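Local coordinates for protein monosaccharide-transporting ATPase (Actinobacillus succinogenes, PDB 5DTE) that binds D-allose in the cleft between its two lobes and, as a periplasmic solute-binding protein, probably delivers sugar to an ABC transporter for uptake, at residues E201-V206 with D225-G230; S37-I42 with G251-I256; Q173-A178 with V191-A196. All coordinates share one frame; numbering follows the deposited sequence.

Interaction 1 of 3, residues E201-V206 with D225-G230; sequences EQALNV and DNMAIG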
ATOM      1  N   GLU A 201     -13.061  -5.707   8.607  1.00 25.35           N
ATOM      2  CA  GLU A 201     -14.193  -6.582   8.940  1.00 29.89           C
ATOM      3  C   GLU A 201     -14.136  -7.946   8.231  1.00 25.65           C
ATOM      4  O   GLU A 201     -14.416  -8.966   8.851  1.00 35.17           O
ATOM      5  CB  GLU A 201     -15.527  -5.883   8.631  1.00 38.94           C
ATOM      6  CG  GLU A 201     -16.734  -6.383   9.453  1.00 50.91           C
ATOM      7  CD  GLU A 201     -16.690  -5.963  10.927  1.00 59.28           C
ATOM      8  OE1 GLU A 201     -17.388  -6.599  11.762  1.00 63.42           O
ATOM      9  OE2 GLU A 201     -15.967  -4.990  11.246  1.00 57.33           O
ATOM     10  N   GLN A 202     -13.755  -7.981   6.956  1.00 11.41           N
ATOM     11  CA  GLN A 202     -13.601  -9.261   6.258  1.00 11.57           C
ATOM     12  C   GLN A 202     -12.458 -10.166   6.788  1.00 29.25           C
ATOM     13  O   GLN A 202     -12.570 -11.410   6.792  1.00 20.74           O
ATOM     14  CB  GLN A 202     -13.373  -9.021   4.775  1.00 14.00           C
ATOM     15  CG  GLN A 202     -14.463  -8.271   4.085  1.00 19.43           C
ATOM     16  CD  GLN A 202     -14.371  -8.391   2.574  1.00 24.81           C
ATOM     17  OE1 GLN A 202     -13.846  -9.378   2.038  1.00 22.17           O
ATOM     18  NE2 GLN A 202     -14.877  -7.379   1.875  1.00 29.33           N
ATOM     19  N   ALA A 203     -11.352  -9.548   7.204  1.00 21.48           N
ATOM     20  CA  ALA A 203     -10.202 -10.305   7.672  1.00 16.95           C
ATOM     21  C   ALA A 203     -10.508 -10.916   9.032  1.00 24.75           C
ATOM     22  O   ALA A 203      -9.942 -11.938   9.393  1.00 22.99           O
ATOM     23  CB  ALA A 203      -8.983  -9.439   7.737  1.00 18.18           C
ATOM     24  N   LEU A 204     -11.425 -10.308   9.777  1.00 26.36           N
ATOM     25  CA  LEU A 204     -11.911 -10.923  11.014  1.00 17.85           C
ATOM     26  C   LEU A 204     -12.713 -12.196  10.697  1.00 26.18           C
ATOM     27  O   LEU A 204     -12.493 -13.247  11.307  1.00 30.22           O
ATOM     28  CB  LEU A 204     -12.755  -9.931  11.821  1.00 10.05           C
ATOM     29  CG  LEU A 204     -13.466 -10.367  13.109  1.00 12.78           C
ATOM     30  CD1 LEU A 204     -12.485 -10.654  14.226  1.00  8.57           C
ATOM     31  CD2 LEU A 204     -14.439  -9.279  13.536  1.00 18.89           C
ATOM     32  N   ASN A 205     -13.630 -12.106   9.733  1.00 21.40           N
ATOM     33  CA  ASN A 205     -14.369 -13.275   9.297  1.00  8.95           C
ATOM     34  C   ASN A 205     -13.439 -14.337   8.732  1.00 16.80           C
ATOM     35  O   ASN A 205     -13.423 -15.481   9.210  1.00 14.32           O
ATOM     36  CB  ASN A 205     -15.410 -12.913   8.254  1.00 13.48           C
ATOM     37  CG  ASN A 205     -16.287 -14.094   7.888  1.00 22.86           C
ATOM     38  OD1 ASN A 205     -15.887 -14.967   7.116  1.00 24.02           O
ATOM     39  ND2 ASN A 205     -17.482 -14.140   8.459  1.00 25.61           N
ATOM     40  N   VAL A 206     -12.661 -13.967   7.718  1.00 14.14           N
ATOM     41  CA  VAL A 206     -11.743 -14.933   7.115  1.00 13.92           C
ATOM     42  C   VAL A 206     -10.782 -15.579   8.138  1.00 18.71           C
ATOM     43  O   VAL A 206     -10.640 -16.802   8.159  1.00 22.63           O
ATOM     44  CB  VAL A 206     -10.923 -14.296   5.996  1.00 12.62           C
ATOM     45  CG1 VAL A 206      -9.770 -15.216   5.595  1.00 13.67           C
ATOM     46  CG2 VAL A 206     -11.807 -13.983   4.799  1.00  9.63           C
ATOM     47  N   ASP A 225      -2.188  -3.275   6.763  1.00 29.96           N
ATOM     48  CA  ASP A 225      -2.420  -2.941   8.135  1.00 29.84           C
ATOM     49  C   ASP A 225      -3.855  -3.149   8.610  1.00 23.22           C
ATOM     50  O   ASP A 225      -4.068  -3.522   9.766  1.00 19.07           O
ATOM     51  CB  ASP A 225      -2.014  -1.502   8.374  1.00 36.05           C
ATOM     52  CG  ASP A 225      -0.738  -1.414   9.149  1.00 32.99           C
ATOM     53  OD1 ASP A 225      -0.249  -2.492   9.558  1.00 27.84           O
ATOM     54  OD2 ASP A 225      -0.240  -0.295   9.371  1.00 33.14           O
ATOM     55  N   ASN A 226      -4.846  -2.862   7.769  1.00 27.29           N
ATOM     56  CA  ASN A 226      -6.231  -3.129   8.155  1.00 27.42           C
ATOM     57  C   ASN A 226      -6.505  -4.619   8.385  1.00 28.30           C
ATOM     58  O   ASN A 226      -7.074  -4.979   9.414  1.00 36.11           O
ATOM     59  CB  ASN A 226      -7.208  -2.578   7.109  1.00 16.25           C
ATOM     60  CG  ASN A 226      -7.375  -1.089   7.211  1.00 16.81           C
ATOM     61  OD1 ASN A 226      -7.210  -0.521   8.288  1.00 21.15           O
ATOM     62  ND2 ASN A 226      -7.695  -0.439   6.094  1.00 22.81           N
ATOM     63  N   MET A 227      -6.108  -5.482   7.449  1.00 13.82           N
ATOM     64  CA  MET A 227      -6.376  -6.916   7.612  1.00 20.50           C
ATOM     65  C   MET A 227      -5.616  -7.517   8.826  1.00 30.56           C
ATOM     66  O   MET A 227      -6.078  -8.489   9.442  1.00 20.25           O
ATOM     67  CB  MET A 227      -6.036  -7.677   6.325  1.00 11.18           C
ATOM     68  CG  MET A 227      -6.789  -7.171   5.110  1.00 17.21           C
ATOM     69  SD  MET A 227      -6.519  -8.091   3.584  1.00 21.17           S
ATOM     70  CE  MET A 227      -4.849  -7.628   3.168  1.00 11.15           C
ATOM     71  N   ALA A 228      -4.469  -6.929   9.171  1.00 21.67           N
ATOM     72  CA  ALA A 228      -3.711  -7.338  10.356  1.00 22.17           C
ATOM     73  C   ALA A 228      -4.503  -7.095  11.635  1.00 29.46           C
ATOM     74  O   ALA A 228      -4.500  -7.912  12.556  1.00 35.31           O
ATOM     75  CB  ALA A 228      -2.381  -6.597  10.416  1.00 21.89           C
ATOM     76  N   ILE A 229      -5.176  -5.954  11.681  1.00 32.29           N
ATOM     77  CA  ILE A 229      -6.003  -5.563  12.815  1.00 29.71           C
ATOM     78  C   ILE A 229      -7.202  -6.473  12.945  1.00 22.64           C
ATOM     79  O   ILE A 229      -7.587  -6.864  14.047  1.00 20.69           O
ATOM     80  CB  ILE A 229      -6.478  -4.108  12.668  1.00 33.06           C
ATOM     81  CG1 ILE A 229      -5.271  -3.158  12.727  1.00 21.86           C
ATOM     82  CG2 ILE A 229      -7.564  -3.772  13.704  1.00 34.17           C
ATOM     83  CD1 ILE A 229      -4.813  -2.844  14.121  1.00 11.52           C
ATOM     84  N   GLY A 230      -7.796  -6.802  11.804  1.00 23.25           N
ATOM     85  CA  GLY A 230      -8.929  -7.702  11.777  1.00 21.37           C
ATOM     86  C   GLY A 230      -8.508  -9.093  12.197  1.00 26.33           C
ATOM     87  O   GLY A 230      -9.296  -9.843  12.767  1.00 30.01           O
TER

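Interaction 2 of 3, residues S37-I42 with G251-I256; sequences SNEYFI and GIPLAI. With ALL (beta-D-allopyranose), chain E.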
ATOM      1  N   SER A  37     -11.461   5.692   2.619  1.00 41.79           N
ATOM      2  CA  SER A  37     -12.007   4.783   3.630  1.00 27.81           C
ATOM      3  C   SER A  37     -10.910   4.142   4.470  1.00 29.05           C
ATOM      4  O   SER A  37     -11.114   3.852   5.646  1.00 41.56           O
ATOM      5  CB  SER A  37     -12.849   3.687   2.966  1.00 33.04           C
ATOM      6  OG  SER A  37     -13.936   4.232   2.237  1.00 43.69           O
ATOM      7  N   ASN A  38      -9.754   3.912   3.852  1.00 30.61           N
ATOM      8  CA  ASN A  38      -8.578   3.396   4.547  1.00 38.54           C
ATOM      9  C   ASN A  38      -7.943   4.474   5.424  1.00 36.82           C
ATOM     10  O   ASN A  38      -7.956   5.649   5.075  1.00 50.45           O
ATOM     11  CB  ASN A  38      -7.551   2.861   3.539  1.00 42.23           C
ATOM     12  CG  ASN A  38      -6.550   1.895   4.170  1.00 45.23           C
ATOM     13  OD1 ASN A  38      -6.429   1.803   5.398  1.00 36.89           O
ATOM     14  ND2 ASN A  38      -5.836   1.158   3.326  1.00 50.40           N
ATOM     15  N   GLU A  39      -7.395   4.084   6.567  1.00 21.00           N
ATOM     16  CA  GLU A  39      -6.716   5.047   7.420  1.00 23.98           C
ATOM     17  C   GLU A  39      -5.395   5.473   6.778  1.00 20.21           C
ATOM     18  O   GLU A  39      -4.992   6.632   6.866  1.00 23.06           O
ATOM     19  CB  GLU A  39      -6.486   4.456   8.814  1.00 32.20           C
ATOM     20  CG  GLU A  39      -5.413   5.150   9.653  1.00 34.36           C
ATOM     21  CD  GLU A  39      -5.739   6.591   9.986  1.00 33.87           C
ATOM     22  OE1 GLU A  39      -6.924   6.892  10.241  1.00 36.99           O
ATOM     23  OE2 GLU A  39      -4.797   7.419  10.004  1.00 33.74           O
ATOM     24  N   TYR A  40      -4.741   4.528   6.118  1.00  7.68           N
ATOM     25  CA  TYR A  40      -3.497   4.787   5.412  1.00 16.77           C
ATOM     26  C   TYR A  40      -3.590   5.982   4.428  1.00 20.69           C
ATOM     27  O   TYR A  40      -2.703   6.843   4.392  1.00 22.88           O
ATOM     28  CB  TYR A  40      -3.047   3.512   4.679  1.00 12.29           C
ATOM     29  CG  TYR A  40      -1.815   3.701   3.838  1.00 11.65           C
ATOM     30  CD1 TYR A  40      -0.563   3.764   4.423  1.00 18.73           C
ATOM     31  CD2 TYR A  40      -1.906   3.839   2.461  1.00 12.46           C
ATOM     32  CE1 TYR A  40       0.570   3.953   3.656  1.00 23.23           C
ATOM     33  CE2 TYR A  40      -0.780   4.031   1.686  1.00 13.85           C
ATOM     34  CZ  TYR A  40       0.452   4.091   2.291  1.00 15.94           C
ATOM     35  OH  TYR A  40       1.571   4.280   1.530  1.00 14.60           O
ATOM     36  N   PHE A  41      -4.663   6.054   3.649  1.00 22.29           N
ATOM     37  CA  PHE A  41      -4.794   7.141   2.681  1.00 25.77           C
ATOM     38  C   PHE A  41      -5.224   8.449   3.344  1.00 27.17           C
ATOM     39  O   PHE A  41      -4.823   9.533   2.916  1.00 35.99           O
ATOM     40  CB  PHE A  41      -5.753   6.743   1.562  1.00  6.77           C
ATOM     41  CG  PHE A  41      -5.133   5.829   0.556  1.00 13.45           C
ATOM     42  CD1 PHE A  41      -4.093   6.274  -0.248  1.00 21.60           C
ATOM     43  CD2 PHE A  41      -5.564   4.515   0.422  1.00 26.55           C
ATOM     44  CE1 PHE A  41      -3.493   5.430  -1.185  1.00 25.63           C
ATOM     45  CE2 PHE A  41      -4.971   3.659  -0.514  1.00 27.10           C
ATOM     46  CZ  PHE A  41      -3.934   4.123  -1.320  1.00 22.26           C
ATOM     47  N   ILE A  42      -6.029   8.337   4.393  1.00 19.78           N
ATOM     48  CA  ILE A  42      -6.333   9.457   5.276  1.00 13.16           C
ATOM     49  C   ILE A  42      -5.036  10.107   5.762  1.00 20.84           C
ATOM     50  O   ILE A  42      -4.926  11.326   5.873  1.00 28.36           O
ATOM     51  CB  ILE A  42      -7.179   8.984   6.479  1.00  9.83           C
ATOM     52  CG1 ILE A  42      -8.658   8.963   6.106  1.00  7.71           C
ATOM     53  CG2 ILE A  42      -6.958   9.871   7.700  1.00  7.82           C
ATOM     54  CD1 ILE A  42      -9.238  10.363   5.841  1.00 11.79           C
ATOM     55  N   GLY A 251       1.862   0.821   8.301  1.00 34.36           N
ATOM     56  CA  GLY A 251       2.304   1.606   9.438  1.00 35.59           C
ATOM     57  C   GLY A 251       1.316   2.623   9.993  1.00 28.57           C
ATOM     58  O   GLY A 251       1.736   3.645  10.545  1.00 35.48           O
ATOM     59  N   ILE A 252       0.018   2.357   9.866  1.00 15.74           N
ATOM     60  CA  ILE A 252      -0.999   3.291  10.369  1.00 26.38           C
ATOM     61  C   ILE A 252      -0.850   3.393  11.893  1.00 29.87           C
ATOM     62  O   ILE A 252      -0.287   2.492  12.522  1.00 43.33           O
ATOM     63  CB  ILE A 252      -2.474   2.871   9.965  1.00 21.46           C
ATOM     64  CG1 ILE A 252      -2.900   1.536  10.577  1.00 19.71           C
ATOM     65  CG2 ILE A 252      -2.637   2.776   8.452  1.00 19.37           C
ATOM     66  CD1 ILE A 252      -4.223   1.050  10.043  1.00  7.78           C
ATOM     67  N   PRO A 253      -1.292   4.512  12.484  1.00 14.19           N
ATOM     68  CA  PRO A 253      -1.221   4.730  13.931  1.00 19.89           C
ATOM     69  C   PRO A 253      -1.678   3.543  14.780  1.00 21.50           C
ATOM     70  O   PRO A 253      -0.926   3.094  15.642  1.00 30.84           O
ATOM     71  CB  PRO A 253      -2.149   5.932  14.155  1.00  8.04           C
ATOM     72  CG  PRO A 253      -2.519   6.447  12.781  1.00 12.24           C
ATOM     73  CD  PRO A 253      -1.657   5.748  11.783  1.00 18.63           C
ATOM     74  N   LEU A 254      -2.880   3.041  14.539  1.00 10.97           N
ATOM     75  CA  LEU A 254      -3.432   1.947  15.340  1.00 22.86           C
ATOM     76  C   LEU A 254      -2.604   0.639  15.274  1.00 32.51           C
ATOM     77  O   LEU A 254      -2.423  -0.044  16.287  1.00 35.41           O
ATOM     78  CB  LEU A 254      -4.876   1.680  14.906  1.00 16.31           C
ATOM     79  CG  LEU A 254      -5.610   0.575  15.656  1.00 12.62           C
ATOM     80  CD1 LEU A 254      -5.666   0.875  17.145  1.00  8.00           C
ATOM     81  CD2 LEU A 254      -6.989   0.350  15.049  1.00  9.50           C
ATOM     82  N   ALA A 255      -2.123   0.286  14.082  1.00 28.01           N
ATOM     83  CA  ALA A 255      -1.197  -0.833  13.916  1.00 17.05           C
ATOM     84  C   ALA A 255       0.072  -0.619  14.745  1.00 18.63           C
ATOM     85  O   ALA A 255       0.523  -1.509  15.465  1.00 18.31           O
ATOM     86  CB  ALA A 255      -0.846  -1.005  12.454  1.00  7.54           C
ATOM     87  N   ILE A 256       0.640   0.575  14.628  1.00 17.93           N
ATOM     88  CA  ILE A 256       1.806   0.965  15.410  1.00 13.97           C
ATOM     89  C   ILE A 256       1.559   0.796  16.913  1.00 22.32           C
ATOM     90  O   ILE A 256       2.416   0.288  17.632  1.00 22.57           O
ATOM     91  CB  ILE A 256       2.189   2.418  15.110  1.00  7.92           C
ATOM     92  CG1 ILE A 256       2.648   2.563  13.655  1.00  7.58           C
ATOM     93  CG2 ILE A 256       3.230   2.928  16.104  1.00  7.68           C
ATOM     94  CD1 ILE A 256       3.767   1.674  13.275  1.00  7.49           C
TER
HETATM   95  C1  ALL E 401      -2.264  -0.412  -1.305  1.00 29.89           C
HETATM   96  C2  ALL E 401      -1.470   0.566  -0.460  1.00 25.89           C
HETATM   97  C3  ALL E 401      -1.819   0.484   0.979  1.00 26.39           C
HETATM   98  C4  ALL E 401      -3.297   0.468   1.213  1.00 25.12           C
HETATM   99  C5  ALL E 401      -3.887  -0.690   0.427  1.00 12.81           C
HETATM  100  C6  ALL E 401      -5.329  -0.949   0.721  1.00  6.27           C
HETATM  101  O1  ALL E 401      -2.102  -0.162  -2.647  1.00 45.94           O
HETATM  102  O2  ALL E 401      -0.073   0.232  -0.604  1.00 25.04           O
HETATM  103  O3  ALL E 401      -1.270  -0.757   1.523  1.00 13.47           O
HETATM  104  O4  ALL E 401      -3.574   0.319   2.614  1.00 29.68           O
HETATM  105  O5  ALL E 401      -3.722  -0.373  -0.986  1.00 13.34           O
HETATM  106  O6  ALL E 401      -6.112   0.076   0.149  1.00  7.11           O

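Interaction 3 of 3, residues Q173-A178 with V191-A196; sequences QRKGGA and VASQSA. With ALL (beta-D-allopyranose), chain E.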
ATOM      1  N   GLN A 173       2.521  -8.499  -5.076  1.00 19.51           N
ATOM      2  CA  GLN A 173       3.946  -8.267  -4.778  1.00 21.13           C
ATOM      3  C   GLN A 173       4.298  -8.607  -3.319  1.00 21.33           C
ATOM      4  O   GLN A 173       5.280  -9.310  -3.060  1.00 26.50           O
ATOM      5  CB  GLN A 173       4.348  -6.819  -5.071  1.00  9.33           C
ATOM      6  CG  GLN A 173       4.471  -6.452  -6.546  1.00 28.77           C
ATOM      7  CD  GLN A 173       5.408  -7.369  -7.320  1.00 43.99           C
ATOM      8  OE1 GLN A 173       6.538  -7.619  -6.904  1.00 53.88           O
ATOM      9  NE2 GLN A 173       4.938  -7.871  -8.459  1.00 52.06           N
ATOM     10  N   ARG A 174       3.501  -8.118  -2.372  1.00 11.41           N
ATOM     11  CA  ARG A 174       3.743  -8.403  -0.957  1.00 19.49           C
ATOM     12  C   ARG A 174       3.622  -9.905  -0.641  1.00 24.20           C
ATOM     13  O   ARG A 174       4.387 -10.444   0.177  1.00 10.97           O
ATOM     14  CB  ARG A 174       2.787  -7.579  -0.080  1.00 19.83           C
ATOM     15  CG  ARG A 174       3.071  -6.090  -0.157  1.00 19.98           C
ATOM     16  CD  ARG A 174       1.936  -5.238   0.346  1.00 17.78           C
ATOM     17  NE  ARG A 174       2.075  -3.856  -0.111  1.00 23.40           N
ATOM     18  CZ  ARG A 174       1.181  -2.898   0.126  1.00 26.73           C
ATOM     19  NH1 ARG A 174       0.095  -3.175   0.841  1.00 20.98           N
ATOM     20  NH2 ARG A 174       1.377  -1.663  -0.330  1.00 28.31           N
ATOM     21  N   LYS A 175       2.668 -10.566  -1.300  1.00 21.35           N
ATOM     22  CA  LYS A 175       2.500 -12.015  -1.213  1.00 16.92           C
ATOM     23  C   LYS A 175       3.765 -12.734  -1.710  1.00 34.01           C
ATOM     24  O   LYS A 175       4.377 -13.512  -0.961  1.00 44.76           O
ATOM     25  CB  LYS A 175       1.271 -12.454  -2.025  1.00 19.58           C
ATOM     26  CG  LYS A 175       0.977 -13.963  -2.056  1.00 29.24           C
ATOM     27  CD  LYS A 175       0.312 -14.391  -3.384  1.00 33.84           C
ATOM     28  CE  LYS A 175      -0.932 -15.238  -3.140  1.00 36.54           C
ATOM     29  NZ  LYS A 175      -0.707 -16.311  -2.110  1.00 34.43           N
ATOM     30  N   GLY A 176       4.153 -12.466  -2.962  1.00 25.71           N
ATOM     31  CA  GLY A 176       5.344 -13.056  -3.548  1.00 10.78           C
ATOM     32  C   GLY A 176       6.564 -12.809  -2.678  1.00 22.39           C
ATOM     33  O   GLY A 176       7.440 -13.683  -2.540  1.00 23.89           O
ATOM     34  N   GLY A 177       6.613 -11.614  -2.087  1.00 10.06           N
ATOM     35  CA  GLY A 177       7.629 -11.276  -1.104  1.00 26.29           C
ATOM     36  C   GLY A 177       7.597 -12.180   0.123  1.00 27.79           C
ATOM     37  O   GLY A 177       8.618 -12.722   0.536  1.00 28.88           O
ATOM     38  N   ALA A 178       6.415 -12.342   0.704  1.00 28.09           N
ATOM     39  CA  ALA A 178       6.239 -13.235   1.838  1.00 27.30           C
ATOM     40  C   ALA A 178       6.649 -14.670   1.474  1.00 27.00           C
ATOM     41  O   ALA A 178       7.482 -15.275   2.161  1.00 24.59           O
ATOM     42  CB  ALA A 178       4.800 -13.196   2.321  1.00  9.51           C
ATOM     43  N   VAL A 191       0.112 -22.689   5.166  1.00 23.16           N
ATOM     44  CA  VAL A 191      -0.987 -23.655   5.147  1.00 23.43           C
ATOM     45  C   VAL A 191      -2.318 -23.026   4.779  1.00 19.03           C
ATOM     46  O   VAL A 191      -3.267 -23.728   4.476  1.00 24.61           O
ATOM     47  CB  VAL A 191      -1.164 -24.376   6.500  1.00 25.09           C
ATOM     48  CG1 VAL A 191       0.124 -25.063   6.911  1.00 17.58           C
ATOM     49  CG2 VAL A 191      -1.640 -23.400   7.571  1.00 26.53           C
ATOM     50  N   ALA A 192      -2.403 -21.707   4.803  1.00 25.25           N
ATOM     51  CA  ALA A 192      -3.636 -21.060   4.385  1.00 13.86           C
ATOM     52  C   ALA A 192      -3.352 -19.729   3.683  1.00 11.22           C
ATOM     53  O   ALA A 192      -2.534 -18.930   4.130  1.00 19.92           O
ATOM     54  CB  ALA A 192      -4.548 -20.866   5.579  1.00 11.27           C
ATOM     55  N   SER A 193      -4.007 -19.516   2.555  1.00 11.38           N
ATOM     56  CA  SER A 193      -3.976 -18.216   1.912  1.00 12.93           C
ATOM     57  C   SER A 193      -5.350 -17.832   1.393  1.00 24.22           C
ATOM     58  O   SER A 193      -5.940 -18.526   0.565  1.00 40.89           O
ATOM     59  CB  SER A 193      -2.980 -18.190   0.774  1.00 14.84           C
ATOM     60  OG  SER A 193      -2.907 -16.878   0.266  1.00 18.16           O
ATOM     61  N   GLN A 194      -5.851 -16.711   1.880  1.00 21.16           N
ATOM     62  CA  GLN A 194      -7.200 -16.270   1.577  1.00 19.08           C
ATOM     63  C   GLN A 194      -7.199 -14.754   1.457  1.00 20.21           C
ATOM     64  O   GLN A 194      -6.561 -14.061   2.249  1.00 29.68           O
ATOM     65  CB  GLN A 194      -8.169 -16.743   2.664  1.00 27.74           C
ATOM     66  CG  GLN A 194      -9.641 -16.719   2.285  1.00 39.57           C
ATOM     67  CD  GLN A 194     -10.474 -17.677   3.135  1.00 51.62           C
ATOM     68  OE1 GLN A 194      -9.987 -18.732   3.568  1.00 55.88           O
ATOM     69  NE2 GLN A 194     -11.732 -17.313   3.381  1.00 50.68           N
ATOM     70  N   SER A 195      -7.880 -14.238   0.447  1.00 22.01           N
ATOM     71  CA  SER A 195      -8.029 -12.796   0.308  1.00 23.74           C
ATOM     72  C   SER A 195      -9.035 -12.209   1.299  1.00 29.90           C
ATOM     73  O   SER A 195     -10.157 -12.715   1.449  1.00 23.90           O
ATOM     74  CB  SER A 195      -8.455 -12.441  -1.110  1.00 18.89           C
ATOM     75  OG  SER A 195      -8.788 -11.077  -1.197  1.00 24.47           O
ATOM     76  N   ALA A 196      -8.632 -11.138   1.974  1.00 22.71           N
ATOM     77  CA  ALA A 196      -9.568 -10.401   2.796  1.00 23.59           C
ATOM     78  C   ALA A 196      -9.819  -9.005   2.230  1.00 19.41           C
ATOM     79  O   ALA A 196     -10.467  -8.185   2.876  1.00 17.96           O
ATOM     80  CB  ALA A 196      -9.076 -10.321   4.211  1.00 30.28           C
TER
HETATM   81  C1  ALL E 401      -2.264  -0.412  -1.305  1.00 29.89           C
HETATM   82  C2  ALL E 401      -1.470   0.566  -0.460  1.00 25.89           C
HETATM   83  C3  ALL E 401      -1.819   0.484   0.979  1.00 26.39           C
HETATM   84  C4  ALL E 401      -3.297   0.468   1.213  1.00 25.12           C
HETATM   85  C5  ALL E 401      -3.887  -0.690   0.427  1.00 12.81           C
HETATM   86  C6  ALL E 401      -5.329  -0.949   0.721  1.00  6.27           C
HETATM   87  O1  ALL E 401      -2.102  -0.162  -2.647  1.00 45.94           O
HETATM   88  O2  ALL E 401      -0.073   0.232  -0.604  1.00 25.04           O
HETATM   89  O3  ALL E 401      -1.270  -0.757   1.523  1.00 13.47           O
HETATM   90  O4  ALL E 401      -3.574   0.319   2.614  1.00 29.68           O
HETATM   91  O5  ALL E 401      -3.722  -0.373  -0.986  1.00 13.34           O
HETATM   92  O6  ALL E 401      -6.112   0.076   0.149  1.00  7.11           O

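Interaction 1 of 3, residues E201-V206 with D225-G230
Ala-203 and Leu-204 carry the first helix against Met-227 and Gly-230 of the second, in a close helix-helix packing on one face of the parallel sheet of the C-terminal lobe of this type I periplasmic binding protein fold. The helices belong to successive beta-alpha units, strand 219-222 lying between them in the chain. Their axes come within 7.3 Å and cross at -45°, near enough for small residues and backbone to make the interface. Ala-203 turns its methyl toward the second helix, where CB rests 3.7 Å from Met-227 CB and 3.5 Å from Met-227 O. With CG anti to the carbonyl carbon (chi1 -57°) and a bend at chi3, the methionine leads its sulfur away from helix 200-213, to where Ala-196 packs against both Ala-203 and Met-227. Leu-204 comes next and flanks Gly-230, its branched end reaching on to Thr-233 and Ala-234 one turn further along the second helix. Gly-230 brings no side chain into the gap, and its CA lies 4.5 Å from Leu-204 CA. Leu-204 makes a bent CA-H...O contact with Gly-230 O (133° at H), with 3.3 Å between CA and O.

Interaction 2 of 3, residues S37-I42 with G251-I256
Tyr-40 and Ile-252 bring their CA atoms to 5.7 Å where the first turns of two helices, one from each lobe, meet beside the sugar cleft. Ile-252, the N-cap residue of helix 253-261, is the apolar wedge. With CG2 anti to the carbonyl carbon (chi1, to CG1, 64°), it sets CG2 3.6 Å from Tyr-40 N and 3.9 Å from Tyr-40 CB. Glu-39 lays its CG 3.7 Å from Ile-252 CB, then bends at chi2 (63°) to bring OE2 to 3.7 Å from Pro-253 CG, the two side chains coming from opposite directions. Asn-38 caps the other helix: its OD1 accepts a weak, fairly straight bond from Tyr-40 N, and its ND2 faces O4 of the allose. The Tyr-40 ring meets the sugar obliquely, CD2 lying 3.7 Å from C3, and also puts CD2 over the centre of one face of Phe-41, whose edge is turned to the sugar O6. Bridging of the lobes beside a bound sugar is consistent with the closed, ligand-bound state of such proteins. Ile-252 also packs on Asn-226 of helix 225-237, whose Asp-225 OD2 accepts a hydrogen bond from Ile-252 N, while helix 272-287 packs on Tyr-40 through Pro-272 and Gln-275.

Interaction 3 of 3, residues Q173-A178 with V191-A196
Lys-175 NZ has two oxygens near it, giving a weak hydrogen bond to Ser-193 OG at 3.3 Å and a long, weak ion pair to Glu-163 OE2; the place of the serine hydroxyl is itself less certain. Both segments belong to one beta-alpha-beta unit, in which helix 169-182 forms the crossover from strand 157-163 to the neighbouring parallel strand 188-195. Helix and strand backbones stay well apart, the nearest CA atoms, of Lys-175 and Ser-193, being 9.5 Å from each other. The lysine spans this gap with CG anti to the backbone N (chi1 179°) and a chain kinked at the later torsions. Ser-193 points toward the helix, whereas Gln-194 turns to the far side of the strand and packs on helix 200-213. One residue before the lysine, Arg-174 runs extended into the pocket. Its NH1 donates to O3 of the allose at 2.9 Å with an angle of 159°, and O3 lies in the guanidinium plane, at its edge. Ala-223 O and Asn-138 OD1 accept further bonds from NH1 and NH2, respectively, which fixes the rotation of the guanidinium. The arginine thus holds the sugar at O3 with a sound, nearly straight bond, while the lysine makes a loose surface link that owes little to apolar burial.

Interactions 1 and 2 have centres 13 Å apart and join through Asp-225, which ties the start of helix 225-237 to the N-cap turn of helix 253-261. Asn-226 ND2 in addition makes a weak hydrogen bond to Asn-38 OD1, across the cleft. Interactions 1 and 3 are 14 Å apart, and the end of strand 188-195 leads through a short loop into helix 200-213; Val-206 CG1 rests 3.6 Å from Gln-194 CD. Interactions 2 and 3, 20 Å apart, do not touch but address the same allose from different lobes, through Asn-38, Tyr-40 and Phe-41 and through Arg-174. Interaction 1 stands back, the Met-227 side chain about 7 Å from the sugar.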